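PDB 1HFO: migration inhibitory factor from Trichinella spiralis, which belongs to the macrophage migration inhibitory factor family, small cytokine-like proteins that assemble as trimers of subunits with two helices packed on a four-stranded beta-sheet. Local coordinates for residues I9-V14 / I41-Q46. Sequence-based numbering, arbitrary orientation.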
ATOM      1  N   ILE A   9      -9.945  -6.518 -11.720  1.00 27.24           N
ATOM      2  CA  ILE A   9     -10.386  -6.371 -13.102  1.00 29.27           C
ATOM      3  C   ILE A   9      -9.194  -6.296 -14.043  1.00 29.38           C
ATOM      4  O   ILE A   9      -8.047  -6.182 -13.611  1.00 28.61           O
ATOM      5  CB  ILE A   9     -11.269  -5.122 -13.314  1.00 27.27           C
ATOM      6  CG1 ILE A   9     -10.459  -3.852 -13.074  1.00 29.06           C
ATOM      7  CG2 ILE A   9     -12.488  -5.179 -12.427  1.00 31.39           C
ATOM      8  CD1 ILE A   9     -11.276  -2.613 -13.241  1.00 29.47           C
ATOM      9  N   LYS A  10      -9.470  -6.349 -15.339  1.00 30.39           N
ATOM     10  CA  LYS A  10      -8.426  -6.321 -16.352  1.00 30.61           C
ATOM     11  C   LYS A  10      -7.989  -4.902 -16.699  1.00 28.58           C
ATOM     12  O   LYS A  10      -8.782  -3.970 -16.623  1.00 29.50           O
ATOM     13  CB  LYS A  10      -8.924  -7.039 -17.610  1.00 34.10           C
ATOM     14  CG  LYS A  10      -9.281  -8.507 -17.387  1.00 33.91           C
ATOM     15  CD  LYS A  10     -10.025  -9.093 -18.587  1.00 37.66           C
ATOM     16  CE  LYS A  10      -9.163  -9.102 -19.840  1.00 39.27           C
ATOM     17  NZ  LYS A  10      -7.925  -9.915 -19.645  1.00 43.27           N
ATOM     18  N   ALA A  11      -6.728  -4.754 -17.088  1.00 27.77           N
ATOM     19  CA  ALA A  11      -6.185  -3.443 -17.446  1.00 23.45           C
ATOM     20  C   ALA A  11      -6.918  -2.899 -18.651  1.00 28.84           C
ATOM     21  O   ALA A  11      -7.179  -1.694 -18.759  1.00 26.38           O
ATOM     22  CB  ALA A  11      -4.710  -3.555 -17.761  1.00 26.84           C
ATOM     23  N   THR A  12      -7.256  -3.795 -19.565  1.00 28.79           N
ATOM     24  CA  THR A  12      -7.943  -3.370 -20.766  1.00 31.02           C
ATOM     25  C   THR A  12      -9.359  -2.889 -20.442  1.00 26.32           C
ATOM     26  O   THR A  12     -10.059  -2.355 -21.306  1.00 33.18           O
ATOM     27  CB  THR A  12      -7.956  -4.508 -21.800  1.00 31.61           C
ATOM     28  OG1 THR A  12      -8.331  -3.987 -23.078  1.00 38.98           O
ATOM     29  CG2 THR A  12      -8.911  -5.605 -21.370  1.00 31.47           C
ATOM     30  N   ASP A  13      -9.776  -3.052 -19.190  1.00 27.74           N
ATOM     31  CA  ASP A  13     -11.100  -2.601 -18.788  1.00 27.96           C
ATOM     32  C   ASP A  13     -11.070  -1.269 -18.049  1.00 28.46           C
ATOM     33  O   ASP A  13     -12.090  -0.788 -17.551  1.00 28.78           O
ATOM     34  CB  ASP A  13     -11.798  -3.688 -17.973  1.00 34.78           C
ATOM     35  CG  ASP A  13     -12.361  -4.801 -18.859  1.00 36.68           C
ATOM     36  OD1 ASP A  13     -12.373  -4.646 -20.109  1.00 39.92           O
ATOM     37  OD2 ASP A  13     -12.802  -5.825 -18.318  1.00 36.22           O
ATOM     38  N   VAL A  14      -9.884  -0.680 -17.967  1.00 26.85           N
ATOM     39  CA  VAL A  14      -9.717   0.640 -17.355  1.00 21.46           C
ATOM     40  C   VAL A  14      -9.775   1.582 -18.565  1.00 19.83           C
ATOM     41  O   VAL A  14      -8.941   1.503 -19.472  1.00 21.50           O
ATOM     42  CB  VAL A  14      -8.340   0.796 -16.658  1.00 24.07           C
ATOM     43  CG1 VAL A  14      -8.203   2.211 -16.095  1.00 21.86           C
ATOM     44  CG2 VAL A  14      -8.203  -0.211 -15.530  1.00 20.64           C
ATOM     45  N   ILE A  41      -3.534   2.960 -10.306  1.00 19.28           N
ATOM     46  CA  ILE A  41      -4.438   1.810 -10.297  1.00 17.55           C
ATOM     47  C   ILE A  41      -3.615   0.594 -10.675  1.00 20.82           C
ATOM     48  O   ILE A  41      -2.903   0.586 -11.680  1.00 19.49           O
ATOM     49  CB  ILE A  41      -5.638   1.959 -11.262  1.00 20.89           C
ATOM     50  CG1 ILE A  41      -6.589   0.773 -11.058  1.00 20.55           C
ATOM     51  CG2 ILE A  41      -5.148   2.027 -12.706  1.00 21.10           C
ATOM     52  CD1 ILE A  41      -7.971   0.972 -11.693  1.00 24.71           C
ATOM     53  N   ASN A  42      -3.691  -0.424  -9.824  1.00 21.67           N
ATOM     54  CA  ASN A  42      -2.974  -1.675 -10.001  1.00 19.03           C
ATOM     55  C   ASN A  42      -4.056  -2.701 -10.335  1.00 22.04           C
ATOM     56  O   ASN A  42      -4.877  -3.045  -9.484  1.00 21.15           O
ATOM     57  CB  ASN A  42      -2.277  -2.029  -8.690  1.00 25.35           C
ATOM     58  CG  ASN A  42      -1.439  -3.275  -8.792  1.00 23.31           C
ATOM     59  OD1 ASN A  42      -1.113  -3.728  -9.881  1.00 26.66           O
ATOM     60  ND2 ASN A  42      -1.066  -3.831  -7.640  1.00 27.94           N
ATOM     61  N   THR A  43      -4.058  -3.161 -11.580  1.00 22.55           N
ATOM     62  CA  THR A  43      -5.082  -4.098 -12.056  1.00 24.32           C
ATOM     63  C   THR A  43      -4.603  -5.530 -12.175  1.00 24.49           C
ATOM     64  O   THR A  43      -3.426  -5.831 -11.964  1.00 27.99           O
ATOM     65  CB  THR A  43      -5.591  -3.675 -13.452  1.00 27.53           C
ATOM     66  OG1 THR A  43      -4.472  -3.561 -14.341  1.00 30.97           O
ATOM     67  CG2 THR A  43      -6.332  -2.335 -13.387  1.00 28.39           C
ATOM     68  N   ASP A  44      -5.531  -6.410 -12.550  1.00 25.12           N
ATOM     69  CA  ASP A  44      -5.235  -7.826 -12.740  1.00 28.50           C
ATOM     70  C   ASP A  44      -4.625  -8.460 -11.499  1.00 23.44           C
ATOM     71  O   ASP A  44      -3.732  -9.302 -11.583  1.00 28.18           O
ATOM     72  CB  ASP A  44      -4.294  -7.997 -13.924  1.00 28.64           C
ATOM     73  CG  ASP A  44      -4.977  -7.718 -15.248  1.00 36.13           C
ATOM     74  OD1 ASP A  44      -5.900  -8.486 -15.606  1.00 40.23           O
ATOM     75  OD2 ASP A  44      -4.598  -6.738 -15.924  1.00 36.72           O
ATOM     76  N   GLN A  45      -5.127  -8.050 -10.347  1.00 27.78           N
ATOM     77  CA  GLN A  45      -4.616  -8.563  -9.092  1.00 24.33           C
ATOM     78  C   GLN A  45      -5.462  -9.730  -8.593  1.00 25.25           C
ATOM     79  O   GLN A  45      -6.638  -9.872  -8.941  1.00 28.60           O
ATOM     80  CB  GLN A  45      -4.613  -7.468  -8.030  1.00 23.57           C
ATOM     81  CG  GLN A  45      -3.659  -6.319  -8.303  1.00 24.46           C
ATOM     82  CD  GLN A  45      -2.216  -6.744  -8.348  1.00 26.77           C
ATOM     83  OE1 GLN A  45      -1.618  -7.096  -7.330  1.00 25.91           O
ATOM     84  NE2 GLN A  45      -1.643  -6.712  -9.534  1.00 24.38           N
ATOM     85  N   GLN A  46      -4.833 -10.571  -7.787  1.00 28.60           N
ATOM     86  CA  GLN A  46      -5.516 -11.698  -7.190  1.00 28.26           C
ATOM     87  C   GLN A  46      -6.151 -11.052  -5.987  1.00 27.85           C
ATOM     88  O   GLN A  46      -5.468 -10.684  -5.026  1.00 31.55           O
ATOM     89  CB  GLN A  46      -4.507 -12.756  -6.771  1.00 31.73           C
ATOM     90  CG  GLN A  46      -3.871 -13.462  -7.950  1.00 35.35           C
ATOM     91  CD  GLN A  46      -4.825 -14.466  -8.577  1.00 39.33           C
ATOM     92  OE1 GLN A  46      -5.366 -15.329  -7.882  1.00 41.88           O
ATOM     93  NE2 GLN A  46      -5.030 -14.366  -9.887  1.00 40.15           N
TER
HETATM   94  O   HOH W   1      -6.157  -9.033 -18.163  1.00 37.05           O
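D44 lays its carboxylate over the backbone of K10 and A11, where the chain leaving strand 2-7 of the MIF fold, here in a trimer, enters a short 3-10 turn before helix 18-30. D44 CG stands anti to the D44 carbonyl carbon (chi1 -71°), and the twist of the carboxylate (chi2 -65°) then brings OD2 to A11 N at 3.1 Å; the N-H arrives from above the carboxylate plane. The D44 backbone N donates to I9 O at 2.7 Å, nearly along the C=O axis. Two bonds thus join D44, just past strand 38-42, to I9 ahead of the 3-10 turn and to A11 at its start. T43 directs its CB toward segment 9-14, 3.5 Å from I9 O. With T43 OG1 in the crowded position between N and C (chi1 55°), OG1 sits 3.4 Å from A11 CB and CG2 meets V14 CG2 at 3.6 Å. V14 CG2 also reaches I41 CD1 tip to tip, extending the apolar patch toward L87 of helix 69-87. Q46 of a neighbouring subunit packs on A11, V14 and I41. On the solvent side K10, bent at chi3 and chi4, brings NZ only to 4.7 Å from D44 OD1, and one water bridges them, accepting from NZ and donating to OD1.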